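Local structure of GTPase activator-like protein (Chaetomium thermophilum, 5HIU) at residues S257-C260 and L265-E268; S284-L289 and P332-S337. The protein probably contributes to GTPase activation, as part of a longer TSC2 protein whose N-terminal alpha-solenoid segment makes up this chain. One frame throughout, in Å; residues are numbered along the deposited sequence.

Contact 1: residues S257-C260 and L265-E268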
ATOM      1  N   SER A 257       0.635   3.546   9.873  1.00 62.48           N
ATOM      2  CA  SER A 257      -0.678   4.009  10.251  1.00 66.44           C
ATOM      3  C   SER A 257      -1.730   2.955   9.935  1.00 59.37           C
ATOM      4  O   SER A 257      -2.595   2.676  10.749  1.00 64.60           O
ATOM      5  CB  SER A 257      -0.957   5.351   9.576  1.00 71.81           C
ATOM      6  OG  SER A 257      -0.049   6.333  10.088  1.00 80.67           O
ATOM      7  N   ILE A 258      -1.661   2.350   8.763  1.00 60.46           N
ATOM      8  CA  ILE A 258      -2.637   1.324   8.408  1.00 59.36           C
ATOM      9  C   ILE A 258      -2.492   0.177   9.387  1.00 58.68           C
ATOM     10  O   ILE A 258      -3.478  -0.369   9.878  1.00 55.70           O
ATOM     11  CB  ILE A 258      -2.429   0.821   6.980  1.00 56.09           C
ATOM     12  CG1 ILE A 258      -2.881   1.876   5.978  1.00 56.37           C
ATOM     13  CG2 ILE A 258      -3.205  -0.462   6.743  1.00 59.58           C
ATOM     14  CD1 ILE A 258      -2.194   1.750   4.626  1.00 55.62           C
ATOM     15  N   HIS A 259      -1.236  -0.168   9.651  1.00 60.06           N
ATOM     16  CA  HIS A 259      -0.873  -1.231  10.585  1.00 62.78           C
ATOM     17  C   HIS A 259      -1.539  -1.063  11.917  1.00 66.80           C
ATOM     18  O   HIS A 259      -2.074  -2.010  12.479  1.00 67.62           O
ATOM     19  CB  HIS A 259       0.626  -1.208  10.820  1.00 59.71           C
ATOM     20  CG  HIS A 259       1.102  -2.237  11.784  1.00 59.04           C
ATOM     21  ND1 HIS A 259       0.981  -3.588  11.550  1.00 60.46           N
ATOM     22  CD2 HIS A 259       1.739  -2.113  12.968  1.00 60.75           C
ATOM     23  CE1 HIS A 259       1.507  -4.254  12.561  1.00 63.00           C
ATOM     24  NE2 HIS A 259       1.966  -3.380  13.439  1.00 63.04           N
ATOM     25  N   CYS A 260      -1.466   0.152  12.428  1.00 69.57           N
ATOM     26  CA  CYS A 260      -2.057   0.453  13.694  1.00 76.47           C
ATOM     27  C   CYS A 260      -3.568   0.592  13.559  1.00 76.83           C
ATOM     28  O   CYS A 260      -4.318  -0.179  14.158  1.00 73.67           O
ATOM     29  CB  CYS A 260      -1.461   1.728  14.252  1.00 78.89           C
ATOM     30  SG  CYS A 260      -1.961   1.905  15.957  1.00 84.54           S
ATOM     31  N   LEU A 265      -6.258  -5.138   8.260  1.00 70.04           N
ATOM     32  CA  LEU A 265      -5.133  -5.207   7.330  1.00 63.77           C
ATOM     33  C   LEU A 265      -3.778  -5.210   8.038  1.00 62.24           C
ATOM     34  O   LEU A 265      -2.747  -4.982   7.406  1.00 57.51           O
ATOM     35  CB  LEU A 265      -5.190  -4.025   6.369  1.00 60.70           C
ATOM     36  CG  LEU A 265      -6.370  -4.070   5.400  1.00 64.56           C
ATOM     37  CD1 LEU A 265      -6.422  -2.797   4.577  1.00 61.06           C
ATOM     38  CD2 LEU A 265      -6.286  -5.282   4.496  1.00 69.50           C
ATOM     39  N   GLN A 266      -3.762  -5.499   9.336  1.00 60.33           N
ATOM     40  CA  GLN A 266      -2.525  -5.421  10.098  1.00 58.67           C
ATOM     41  C   GLN A 266      -1.507  -6.416   9.586  1.00 54.74           C
ATOM     42  O   GLN A 266      -0.333  -6.080   9.427  1.00 60.16           O
ATOM     43  CB  GLN A 266      -2.763  -5.633  11.597  1.00 65.44           C
ATOM     44  CG  GLN A 266      -1.607  -5.166  12.467  1.00 69.24           C
ATOM     45  CD  GLN A 266      -1.854  -5.348  13.966  1.00 78.12           C
ATOM     46  OE1 GLN A 266      -1.613  -6.428  14.516  1.00 82.52           O
ATOM     47  NE2 GLN A 266      -2.310  -4.287  14.636  1.00 73.68           N
ATOM     48  N   LYS A 267      -1.943  -7.637   9.330  1.00 53.77           N
ATOM     49  CA  LYS A 267      -1.025  -8.680   8.871  1.00 59.38           C
ATOM     50  C   LYS A 267      -0.427  -8.321   7.489  1.00 58.11           C
ATOM     51  O   LYS A 267       0.808  -8.352   7.303  1.00 53.13           O
ATOM     52  CB  LYS A 267      -1.711 -10.058   8.894  1.00 64.65           C
ATOM     53  CG  LYS A 267      -2.979 -10.156   8.055  1.00 74.66           C
ATOM     54  CD  LYS A 267      -3.684 -11.495   8.189  1.00 84.19           C
ATOM     55  CE  LYS A 267      -4.757 -11.651   7.117  1.00 88.28           C
ATOM     56  NZ  LYS A 267      -5.658 -12.802   7.405  1.00 95.68           N
ATOM     57  N   GLU A 268      -1.291  -7.900   6.561  1.00 55.39           N
ATOM     58  CA  GLU A 268      -0.846  -7.426   5.250  1.00 56.63           C
ATOM     59  C   GLU A 268       0.193  -6.306   5.327  1.00 52.37           C
ATOM     60  O   GLU A 268       1.209  -6.373   4.655  1.00 56.03           O
ATOM     61  CB  GLU A 268      -2.026  -6.979   4.376  1.00 62.98           C
ATOM     62  CG  GLU A 268      -2.710  -8.110   3.612  1.00 66.92           C
ATOM     63  CD  GLU A 268      -3.930  -8.640   4.320  1.00 81.54           C
ATOM     64  OE1 GLU A 268      -4.022  -8.480   5.557  1.00 98.22           O
ATOM     65  OE2 GLU A 268      -4.806  -9.206   3.636  1.00 95.67           O
TER
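His-259 and Gln-266 meet because both side chains leave their helices with CG anti to the backbone N (chi1 179° for His-259, -163° for Gln-266), beside their own carbonyl carbons. The histidine ring is thereby carried across to the helix that begins at Gln-266, while the extended Gln-266 chain runs back past the ring toward the last turn of helix 245-261. Gln-266 CG approaches the ND1-CE1 edge obliquely from above, outside the ring outline, with CG to His-259 ND1 at 3.2 Å, and the chain then brings NE2 over that face, the amide plane turned 42° from that of the ring. At the ring edge, in plane, lies the backbone O of Gln-266, 3.5 Å from His-259 ND1. The glutamine amide gives a hydrogen bond from NE2 to His-259 O, 3.1 Å long and moderately bent; the acceptor lies close to the amide plane, whereas the donor is tilted from the carbonyl plane. On another flank of the turn between the helices, Ile-258 CG2 rests against Leu-265 CB at 4.1 Å, the two side chains meeting at a slant. Leu-265, in the N-cap position, packs on Leu-227 of helix 224-240, and His-259 reaches Val-318 of helix 302-322, so the turn between helices 245-261 and 266-277 packs against both of these solenoid neighbours. The chemistry is mixed: an apolar touch and a methylene at the rim of a ring lie beside one polar bond, in which the glutamine amide supplies a donor to a carbonyl in the last turn of a helix, where main-chain donors become scarce.

Contact 2: residues S284-L289 and P332-S337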
ATOM      1  N   SER A 284      17.461   2.956   7.870  1.00 86.69           N
ATOM      2  CA  SER A 284      16.708   4.195   7.674  1.00 84.36           C
ATOM      3  C   SER A 284      15.305   4.096   8.268  1.00 76.66           C
ATOM      4  O   SER A 284      14.818   5.044   8.893  1.00 79.00           O
ATOM      5  CB  SER A 284      16.647   4.545   6.187  1.00 89.70           C
ATOM      6  OG  SER A 284      17.944   4.842   5.689  1.00 92.31           O
ATOM      7  N   THR A 285      14.678   2.935   8.116  1.00 70.70           N
ATOM      8  CA  THR A 285      13.338   2.692   8.666  1.00 65.65           C
ATOM      9  C   THR A 285      13.290   2.812  10.186  1.00 65.39           C
ATOM     10  O   THR A 285      12.378   3.437  10.735  1.00 63.91           O
ATOM     11  CB  THR A 285      12.842   1.298   8.259  1.00 65.39           C
ATOM     12  OG1 THR A 285      12.987   1.137   6.835  1.00 67.19           O
ATOM     13  CG2 THR A 285      11.382   1.092   8.669  1.00 64.01           C
ATOM     14  N   VAL A 286      14.267   2.216  10.869  1.00 65.61           N
ATOM     15  CA  VAL A 286      14.342   2.316  12.332  1.00 65.22           C
ATOM     16  C   VAL A 286      14.452   3.780  12.748  1.00 69.09           C
ATOM     17  O   VAL A 286      13.721   4.269  13.614  1.00 67.51           O
ATOM     18  CB  VAL A 286      15.554   1.534  12.886  1.00 66.52           C
ATOM     19  CG1 VAL A 286      15.788   1.845  14.350  1.00 66.56           C
ATOM     20  CG2 VAL A 286      15.348   0.043  12.719  1.00 69.07           C
ATOM     21  N   ARG A 287      15.404   4.462  12.123  1.00 78.52           N
ATOM     22  CA  ARG A 287      15.651   5.891  12.321  1.00 81.76           C
ATOM     23  C   ARG A 287      14.384   6.725  12.113  1.00 83.23           C
ATOM     24  O   ARG A 287      14.070   7.607  12.922  1.00 78.63           O
ATOM     25  CB  ARG A 287      16.737   6.310  11.331  1.00 92.52           C
ATOM     26  CG  ARG A 287      17.109   7.786  11.321  1.00102.58           C
ATOM     27  CD  ARG A 287      18.572   7.970  10.934  1.00103.85           C
ATOM     28  NE  ARG A 287      18.976   7.066   9.856  1.00102.29           N
ATOM     29  CZ  ARG A 287      19.022   7.381   8.561  1.00115.74           C
ATOM     30  NH1 ARG A 287      18.696   8.600   8.130  1.00117.02           N
ATOM     31  NH2 ARG A 287      19.409   6.461   7.680  1.00125.46           N
ATOM     32  N   ILE A 288      13.663   6.418  11.028  1.00 79.33           N
ATOM     33  CA  ILE A 288      12.378   7.057  10.706  1.00 76.15           C
ATOM     34  C   ILE A 288      11.360   6.802  11.798  1.00 71.92           C
ATOM     35  O   ILE A 288      10.716   7.725  12.284  1.00 76.93           O
ATOM     36  CB  ILE A 288      11.820   6.551   9.345  1.00 72.67           C
ATOM     37  CG1 ILE A 288      12.629   7.148   8.194  1.00 73.82           C
ATOM     38  CG2 ILE A 288      10.336   6.892   9.166  1.00 69.76           C
ATOM     39  CD1 ILE A 288      12.483   6.408   6.879  1.00 75.54           C
ATOM     40  N   LEU A 289      11.200   5.532  12.151  1.00 68.39           N
ATOM     41  CA  LEU A 289      10.246   5.115  13.183  1.00 65.60           C
ATOM     42  C   LEU A 289      10.513   5.778  14.531  1.00 70.58           C
ATOM     43  O   LEU A 289       9.575   6.059  15.293  1.00 72.33           O
ATOM     44  CB  LEU A 289      10.327   3.600  13.377  1.00 62.42           C
ATOM     45  CG  LEU A 289       9.683   2.695  12.340  1.00 56.56           C
ATOM     46  CD1 LEU A 289      10.175   1.273  12.540  1.00 55.66           C
ATOM     47  CD2 LEU A 289       8.166   2.751  12.441  1.00 55.32           C
ATOM     48  N   PRO A 332      16.762  -5.186  11.405  1.00 66.92           N
ATOM     49  CA  PRO A 332      17.669  -4.219  11.997  1.00 66.83           C
ATOM     50  C   PRO A 332      17.407  -4.069  13.481  1.00 69.87           C
ATOM     51  O   PRO A 332      16.255  -4.082  13.909  1.00 70.03           O
ATOM     52  CB  PRO A 332      17.301  -2.915  11.287  1.00 64.80           C
ATOM     53  CG  PRO A 332      15.846  -3.042  11.036  1.00 63.55           C
ATOM     54  CD  PRO A 332      15.571  -4.522  10.838  1.00 64.30           C
ATOM     55  N   GLN A 333      18.463  -3.905  14.262  1.00 75.59           N
ATOM     56  CA  GLN A 333      18.305  -3.710  15.691  1.00 76.99           C
ATOM     57  C   GLN A 333      17.988  -2.251  16.003  1.00 71.70           C
ATOM     58  O   GLN A 333      18.250  -1.364  15.210  1.00 69.19           O
ATOM     59  CB  GLN A 333      19.551  -4.197  16.439  1.00 87.21           C
ATOM     60  CG  GLN A 333      19.457  -5.646  16.920  1.00 91.85           C
ATOM     61  CD  GLN A 333      19.012  -6.616  15.831  1.00 93.54           C
ATOM     62  OE1 GLN A 333      19.698  -6.783  14.823  1.00105.51           O
ATOM     63  NE2 GLN A 333      17.863  -7.261  16.032  1.00 89.63           N
ATOM     64  N   VAL A 334      17.399  -2.020  17.163  1.00 71.62           N
ATOM     65  CA  VAL A 334      17.036  -0.681  17.588  1.00 72.99           C
ATOM     66  C   VAL A 334      17.908  -0.254  18.777  1.00 78.60           C
ATOM     67  O   VAL A 334      18.156  -1.057  19.675  1.00 81.65           O
ATOM     68  CB  VAL A 334      15.559  -0.631  18.000  1.00 67.51           C
ATOM     69  CG1 VAL A 334      15.194   0.752  18.505  1.00 70.85           C
ATOM     70  CG2 VAL A 334      14.665  -1.016  16.831  1.00 67.09           C
ATOM     71  N   PRO A 335      18.363   1.012  18.796  1.00 82.00           N
ATOM     72  CA  PRO A 335      19.134   1.486  19.953  1.00 82.41           C
ATOM     73  C   PRO A 335      18.275   1.680  21.185  1.00 81.40           C
ATOM     74  O   PRO A 335      17.238   2.342  21.127  1.00 80.58           O
ATOM     75  CB  PRO A 335      19.703   2.836  19.504  1.00 87.23           C
ATOM     76  CG  PRO A 335      19.178   3.114  18.135  1.00 86.96           C
ATOM     77  CD  PRO A 335      18.194   2.047  17.759  1.00 84.86           C
ATOM     78  N   LEU A 336      18.694   1.110  22.304  1.00 81.08           N
ATOM     79  CA  LEU A 336      17.888   1.225  23.493  1.00 79.66           C
ATOM     80  C   LEU A 336      17.816   2.677  23.940  1.00 81.76           C
ATOM     81  O   LEU A 336      16.737   3.189  24.220  1.00 79.86           O
ATOM     82  CB  LEU A 336      18.450   0.371  24.608  1.00 81.61           C
ATOM     83  CG  LEU A 336      17.565   0.365  25.857  1.00 84.56           C
ATOM     84  CD1 LEU A 336      16.187  -0.196  25.513  1.00 82.80           C
ATOM     85  CD2 LEU A 336      18.234  -0.420  26.983  1.00 85.57           C
ATOM     86  N   SER A 337      18.972   3.333  24.001  1.00 86.22           N
ATOM     87  CA  SER A 337      19.053   4.736  24.407  1.00 90.49           C
ATOM     88  C   SER A 337      18.057   5.583  23.620  1.00 89.33           C
ATOM     89  O   SER A 337      17.137   6.165  24.209  1.00 84.49           O
ATOM     90  CB  SER A 337      20.476   5.244  24.198  1.00 95.99           C
ATOM     91  OG  SER A 337      20.995   4.737  22.978  1.00 98.13           O
TER
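Val-286 sits in the middle of a regular helical turn, and Val-334 in an extended strand-like passage of loop that runs past it; their CA atoms, 6.6 Å apart, are the nearest pair between 284-289 and 332-337. In this all-helical alpha-solenoid the arrangement is a helix face covered by an inter-helical connection, rather than two helices packed on each other. Within 284-289 the turn is held by ordinary helical bonds such as Leu-289 N to Thr-285 O, at 2.8 Å. Residues 332-335 keep to extended backbone angles (psi 139° at Val-334), and the chain turns helical at Leu-336, with Pro-335 in the N-cap position.

The side-chain contact is apolar and centres on Val-286, whose CA-CB bond is directed at the loop. With CG1 anti to the backbone N (chi1 169°), its two methyls are spread along the passing chain. CG2 is set against the Pro-332 ring, 3.5 Å from Pro-332 CG and 3.8 Å from Pro-332 CB, the two side chains running past each other in opposite senses. CG1 is turned to the later residues and meets Val-334 CG2 at 3.9 Å, a methyl-to-methyl touch made at a slant, with Pro-335 CD more loosely placed at 4.2 Å. Leu-322, on helix 302-322, touches both Val-286 and Pro-332, and Val-334 lies on Leu-323, so the valine is buried although the loop itself stands near the surface. The CA-CB bond of Gln-333 points away from the helix, and what faces Val-286 is the backbone: Gln-333 O stands 4.1 Å from Val-286 CG1 and equally far from Val-286 CG2.

Contact 1 lies near the middle of the chain, its centre about 10 Å from the chain's centre, whereas contact 2 is about 22 Å from that point and closer to the surface. They follow one another: contact 1 closes the turn from helix 245-261 into helix 266-277, and the next helix, 281-294, carries the first half of contact 2. Their centres are about 19 Å apart and their nearest atoms about 8 Å apart, without touching. Helix 302-322 is a shared neighbour: Val-318 touches His-259 of contact 1 and Leu-289 of segment 284-289, and Leu-322, one turn on, packs against contact 2. No catalytic or ligand-binding residue is known in either contact; both are packing within the solenoid.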